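Local coordinates for protein thioesterase (Streptomyces sp. WAC02707, PDB 6VAP) that probably hydrolyses thioester-bound acyl groups from carrier proteins, as a type II thioesterase of the borrelidin biosynthetic cluster, at residues T8-A20 and L76-V88. Residues are numbered along the deposited sequence; the frame is centred on the assembly and turned at random.
Sequences THSDVWIRQYRPA and LANQLFPVLRARV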
loop_
_atom_site.group_PDB
_atom_site.type_symbol
_atom_site.label_atom_id
_atom_site.label_comp_id
_atom_site.label_asym_id
_atom_site.label_seq_id
_atom_site.Cartn_x
_atom_site.Cartn_y
_atom_site.Cartn_z
ATOM N N THR A 8 -3.912 19.639 11.504
ATOM C CA THR A 8 -3.191 18.642 10.720
ATOM C C THR A 8 -2.010 19.260 9.975
ATOM O O THR A 8 -1.957 20.476 9.793
ATOM C CB THR A 8 -4.104 17.948 9.684
ATOM O OG1 THR A 8 -4.219 18.774 8.512
ATOM C CG2 THR A 8 -5.484 17.664 10.270
ATOM N N HIS A 9 -1.070 18.414 9.543
ATOM C CA HIS A 9 0.083 18.858 8.761
ATOM C C HIS A 9 0.299 17.868 7.626
ATOM O O HIS A 9 0.485 16.672 7.869
ATOM C CB HIS A 9 1.349 18.975 9.625
ATOM C CG HIS A 9 1.086 19.468 11.016
ATOM N ND1 HIS A 9 0.499 18.683 11.988
ATOM C CD2 HIS A 9 1.324 20.670 11.597
ATOM C CE1 HIS A 9 0.391 19.377 13.107
ATOM N NE2 HIS A 9 0.883 20.586 12.896
ATOM N N SER A 10 0.272 18.357 6.390
ATOM C CA SER A 10 0.474 17.521 5.217
ATOM C C SER A 10 1.509 18.160 4.292
ATOM O O SER A 10 1.688 19.381 4.263
ATOM C CB SER A 10 -0.848 17.288 4.446
ATOM O OG SER A 10 -1.920 16.937 5.312
ATOM N N ASP A 11 2.182 17.324 3.521
ATOM C CA ASP A 11 3.108 17.765 2.491
ATOM C C ASP A 11 2.652 17.175 1.153
ATOM O O ASP A 11 1.577 16.574 1.041
ATOM C CB ASP A 11 4.545 17.364 2.845
ATOM C CG ASP A 11 4.694 15.878 3.125
ATOM O OD1 ASP A 11 4.342 15.070 2.252
ATOM O OD2 ASP A 11 5.166 15.524 4.224
ATOM N N VAL A 12 3.481 17.361 0.125
ATOM C CA VAL A 12 3.116 16.921 -1.215
ATOM C C VAL A 12 2.939 15.418 -1.250
ATOM O O VAL A 12 2.068 14.908 -1.974
ATOM C CB VAL A 12 4.176 17.395 -2.232
ATOM C CG1 VAL A 12 5.475 16.616 -2.069
ATOM C CG2 VAL A 12 3.647 17.252 -3.649
ATOM N N TRP A 13 3.726 14.686 -0.454
ATOM C CA TRP A 13 3.655 13.227 -0.480
ATOM C C TRP A 13 2.663 12.641 0.523
ATOM O O TRP A 13 1.988 11.646 0.240
ATOM C CB TRP A 13 5.039 12.617 -0.188
ATOM C CG TRP A 13 5.976 12.623 -1.332
ATOM C CD1 TRP A 13 6.943 13.568 -1.620
ATOM C CD2 TRP A 13 6.125 11.585 -2.295
ATOM N NE1 TRP A 13 7.632 13.195 -2.756
ATOM C CE2 TRP A 13 7.178 11.968 -3.163
ATOM C CE3 TRP A 13 5.497 10.351 -2.491
ATOM C CZ2 TRP A 13 7.567 11.194 -4.240
ATOM C CZ3 TRP A 13 5.900 9.577 -3.571
ATOM C CH2 TRP A 13 6.912 10.013 -4.431
ATOM N N ILE A 14 2.588 13.221 1.711
ATOM C CA ILE A 14 1.951 12.589 2.859
ATOM C C ILE A 14 0.762 13.428 3.266
ATOM O O ILE A 14 0.934 14.574 3.692
ATOM C CB ILE A 14 2.926 12.425 4.036
ATOM C CG1 ILE A 14 4.118 11.549 3.589
ATOM C CG2 ILE A 14 2.203 11.811 5.223
ATOM C CD1 ILE A 14 5.266 11.529 4.547
ATOM N N ARG A 15 -0.433 12.853 3.176
ATOM C CA ARG A 15 -1.668 13.562 3.485
ATOM C C ARG A 15 -2.196 13.056 4.825
ATOM O O ARG A 15 -2.463 11.859 4.986
ATOM C CB ARG A 15 -2.704 13.359 2.379
ATOM C CG ARG A 15 -2.191 13.672 0.969
ATOM C CD ARG A 15 -1.804 15.154 0.852
ATOM N NE ARG A 15 -0.913 15.381 -0.283
ATOM C CZ ARG A 15 -1.301 15.809 -1.478
ATOM N NH1 ARG A 15 -2.582 16.055 -1.709
ATOM N NH2 ARG A 15 -0.397 15.989 -2.440
ATOM N N GLN A 16 -2.355 13.964 5.773
ATOM C CA GLN A 16 -2.890 13.680 7.103
ATOM C C GLN A 16 -4.283 14.297 7.142
ATOM O O GLN A 16 -4.434 15.516 7.270
ATOM C CB GLN A 16 -1.966 14.273 8.164
ATOM C CG GLN A 16 -2.388 13.994 9.597
ATOM C CD GLN A 16 -1.493 14.671 10.613
ATOM O OE1 GLN A 16 -0.663 15.495 10.263
ATOM N NE2 GLN A 16 -1.659 14.324 11.876
ATOM N N TYR A 17 -5.304 13.450 7.040
ATOM C CA TYR A 17 -6.662 13.946 6.890
ATOM C C TYR A 17 -7.303 14.322 8.218
ATOM O O TYR A 17 -8.182 15.185 8.238
ATOM C CB TYR A 17 -7.492 12.893 6.163
ATOM C CG TYR A 17 -7.079 12.722 4.723
ATOM C CD1 TYR A 17 -7.081 13.808 3.836
ATOM C CD2 TYR A 17 -6.731 11.468 4.232
ATOM C CE1 TYR A 17 -6.702 13.645 2.511
ATOM C CE2 TYR A 17 -6.330 11.295 2.928
ATOM C CZ TYR A 17 -6.324 12.379 2.062
ATOM O OH TYR A 17 -5.941 12.225 0.752
ATOM N N ARG A 18 -6.916 13.682 9.315
ATOM C CA ARG A 18 -7.509 13.941 10.612
ATOM C C ARG A 18 -6.434 14.180 11.668
ATOM O O ARG A 18 -5.307 13.700 11.539
ATOM C CB ARG A 18 -8.392 12.761 11.031
ATOM C CG ARG A 18 -9.573 12.488 10.111
ATOM C CD ARG A 18 -10.733 13.414 10.371
ATOM N NE ARG A 18 -11.941 12.987 9.668
ATOM C CZ ARG A 18 -12.274 13.373 8.440
ATOM N NH1 ARG A 18 -11.491 14.201 7.761
ATOM N NH2 ARG A 18 -13.395 12.932 7.891
ATOM N N PRO A 19 -6.767 14.914 12.722
ATOM C CA PRO A 19 -5.798 15.072 13.814
ATOM C C PRO A 19 -5.649 13.783 14.598
ATOM O O PRO A 19 -6.585 12.987 14.717
ATOM C CB PRO A 19 -6.399 16.174 14.692
ATOM C CG PRO A 19 -7.612 16.710 13.945
ATOM C CD PRO A 19 -8.027 15.644 12.959
ATOM N N ALA A 20 -4.469 13.603 15.174
ATOM C CA ALA A 20 -4.158 12.397 15.926
ATOM C C ALA A 20 -3.543 12.776 17.266
ATOM O O ALA A 20 -2.835 13.787 17.373
ATOM C CB ALA A 20 -3.211 11.493 15.146
ATOM N N LEU A 76 9.617 4.971 -6.547
ATOM C CA LEU A 76 8.606 5.443 -5.601
ATOM C C LEU A 76 9.117 5.346 -4.169
ATOM O O LEU A 76 9.008 6.297 -3.386
ATOM C CB LEU A 76 7.300 4.653 -5.750
ATOM C CG LEU A 76 6.298 5.215 -6.763
ATOM C CD1 LEU A 76 5.321 4.103 -7.185
ATOM C CD2 LEU A 76 5.561 6.384 -6.215
ATOM N N ALA A 77 9.634 4.179 -3.794
ATOM C CA ALA A 77 10.157 3.981 -2.444
ATOM C C ALA A 77 11.351 4.886 -2.132
ATOM O O ALA A 77 11.425 5.489 -1.054
ATOM C CB ALA A 77 10.568 2.526 -2.263
ATOM N N ASN A 78 12.324 4.939 -3.036
ATOM C CA ASN A 78 13.515 5.717 -2.764
ATOM C C ASN A 78 13.181 7.184 -2.581
ATOM O O ASN A 78 13.775 7.851 -1.734
ATOM C CB ASN A 78 14.497 5.514 -3.898
ATOM C CG ASN A 78 15.217 4.181 -3.816
ATOM O OD1 ASN A 78 15.294 3.564 -2.756
ATOM N ND2 ASN A 78 15.750 3.723 -4.964
ATOM N N GLN A 79 12.263 7.721 -3.387
ATOM C CA GLN A 79 11.839 9.111 -3.209
ATOM C C GLN A 79 10.975 9.274 -1.957
ATOM O O GLN A 79 11.060 10.299 -1.256
ATOM C CB GLN A 79 11.061 9.580 -4.452
ATOM C CG GLN A 79 11.925 9.805 -5.667
ATOM C CD GLN A 79 11.215 10.598 -6.743
ATOM O OE1 GLN A 79 10.457 11.515 -6.459
ATOM N NE2 GLN A 79 11.454 10.243 -7.981
ATOM N N LEU A 80 10.136 8.277 -1.660
ATOM C CA LEU A 80 9.187 8.431 -0.569
ATOM C C LEU A 80 9.843 8.220 0.786
ATOM O O LEU A 80 9.431 8.847 1.765
ATOM C CB LEU A 80 8.037 7.452 -0.769
ATOM C CG LEU A 80 7.031 7.302 0.336
ATOM C CD1 LEU A 80 6.364 8.654 0.656
ATOM C CD2 LEU A 80 5.984 6.262 -0.096
ATOM N N PHE A 81 10.871 7.378 0.862
ATOM C CA PHE A 81 11.411 7.020 2.168
ATOM C C PHE A 81 11.941 8.212 2.922
ATOM O O PHE A 81 11.579 8.346 4.104
ATOM C CB PHE A 81 12.479 5.943 2.015
ATOM C CG PHE A 81 12.932 5.369 3.329
ATOM C CD1 PHE A 81 12.006 4.851 4.243
ATOM C CD2 PHE A 81 14.275 5.336 3.654
ATOM C CE1 PHE A 81 12.423 4.342 5.445
ATOM C CE2 PHE A 81 14.688 4.800 4.858
ATOM C CZ PHE A 81 13.760 4.312 5.754
ATOM N N PRO A 82 12.813 9.070 2.355
ATOM C CA PRO A 82 13.297 10.235 3.112
ATOM C C PRO A 82 12.189 11.115 3.627
ATOM O O PRO A 82 12.330 11.724 4.694
ATOM C CB PRO A 82 14.172 10.985 2.095
ATOM C CG PRO A 82 14.341 10.053 0.931
ATOM C CD PRO A 82 13.255 9.097 0.946
ATOM N N VAL A 83 11.102 11.240 2.875
ATOM C CA VAL A 83 9.982 12.057 3.320
ATOM C C VAL A 83 9.305 11.405 4.515
ATOM O O VAL A 83 9.053 12.054 5.536
ATOM C CB VAL A 83 8.985 12.273 2.169
ATOM C CG1 VAL A 83 7.846 13.176 2.605
ATOM C CG2 VAL A 83 9.728 12.882 0.959
ATOM N N LEU A 84 8.974 10.112 4.396
ATOM C CA LEU A 84 8.392 9.408 5.534
ATOM C C LEU A 84 9.349 9.360 6.708
ATOM O O LEU A 84 8.904 9.407 7.856
ATOM C CB LEU A 84 7.990 7.991 5.148
ATOM C CG LEU A 84 6.671 7.906 4.387
ATOM C CD1 LEU A 84 6.593 6.540 3.736
ATOM C CD2 LEU A 84 5.472 8.143 5.327
ATOM N N ARG A 85 10.656 9.265 6.445
ATOM C CA ARG A 85 11.649 9.288 7.520
ATOM C C ARG A 85 11.494 10.521 8.410
ATOM O O ARG A 85 11.530 10.418 9.643
ATOM C CB ARG A 85 13.055 9.248 6.928
ATOM C CG ARG A 85 13.555 7.871 6.607
ATOM C CD ARG A 85 15.078 7.828 6.604
ATOM N NE ARG A 85 15.604 7.808 7.962
ATOM C CZ ARG A 85 16.782 7.296 8.295
ATOM N NH1 ARG A 85 17.558 6.764 7.355
ATOM N NH2 ARG A 85 17.184 7.321 9.562
ATOM N N ALA A 86 11.336 11.704 7.806
ATOM C CA ALA A 86 11.235 12.935 8.589
ATOM C C ALA A 86 9.956 13.011 9.419
ATOM O O ALA A 86 9.901 13.774 10.384
ATOM C CB ALA A 86 11.318 14.149 7.659
ATOM N N ARG A 87 8.933 12.244 9.067
ATOM C CA ARG A 87 7.661 12.226 9.777
ATOM C C ARG A 87 7.513 11.029 10.700
ATOM O O ARG A 87 6.760 11.102 11.678
ATOM C CB ARG A 87 6.493 12.180 8.790
ATOM C CG ARG A 87 6.302 13.439 7.998
ATOM C CD ARG A 87 4.924 13.450 7.381
ATOM N NE ARG A 87 3.879 13.646 8.391
ATOM C CZ ARG A 87 2.850 14.471 8.253
ATOM N NH1 ARG A 87 2.720 15.202 7.156
ATOM N NH2 ARG A 87 1.949 14.555 9.216
ATOM N N VAL A 88 8.209 9.931 10.386
ATOM C CA VAL A 88 8.013 8.666 11.076
ATOM C C VAL A 88 8.113 8.898 12.572
ATOM O O VAL A 88 9.018 9.581 13.052
ATOM C CB VAL A 88 9.053 7.638 10.591
ATOM C CG1 VAL A 88 10.462 8.018 11.101
ATOM C CG2 VAL A 88 8.671 6.236 11.050
HETATM O O HOH W 1 5.209 16.521 6.485
#
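Trp-13, just before the edge strand 14-15, and Ile-14 within it face Leu-80 and Leu-84 of helix 73-87 with CA atoms 7.3 and 7.7 Å apart, one step of extended chain spanning about one helical turn. This is the rim of an alpha/beta-hydrolase sheet, where the short strand runs antiparallel to strand 52-56 and the helix packs beside it. The broad indole of Trp-13 suits a helix flank: Leu-80 CB lies over one face, Leu-80 CD1 comes 3.7 Å from Trp-13 CE3, Gln-79 OE1 meets the ring edge in plane and Val-83 CG2 approaches CD1 obliquely. Arg-64 adds a cation-pi contact. With CG1 anti to the carbonyl carbon (chi1 -60°), Ile-14 carries CD1 to Val-83 CG1, the Arg-87 CD methylene and, tightly at 3.5 Å, Leu-84 CD2. Its CG2 sits over one face of the Arg-87 guanidinium, giving that flat cation an apolar bed. Asp-11 OD2 makes a long salt bridge to Arg-87 NH1, and a water donating to OD2 accepts a weak bond from NH1. Asp-11 OD1 accepts from Ile-14 N, three residues on, closing an Asx motif. Arg-87 grips His-9 O end-on through NH1 (2.8 Å) and NH2, both bonds bent because two nitrogens share one oxygen. Gln-16 OE1 is held from both faces of its amide, by His-9 N on one and, at 3.0 Å, Arg-87 NH2 on the other.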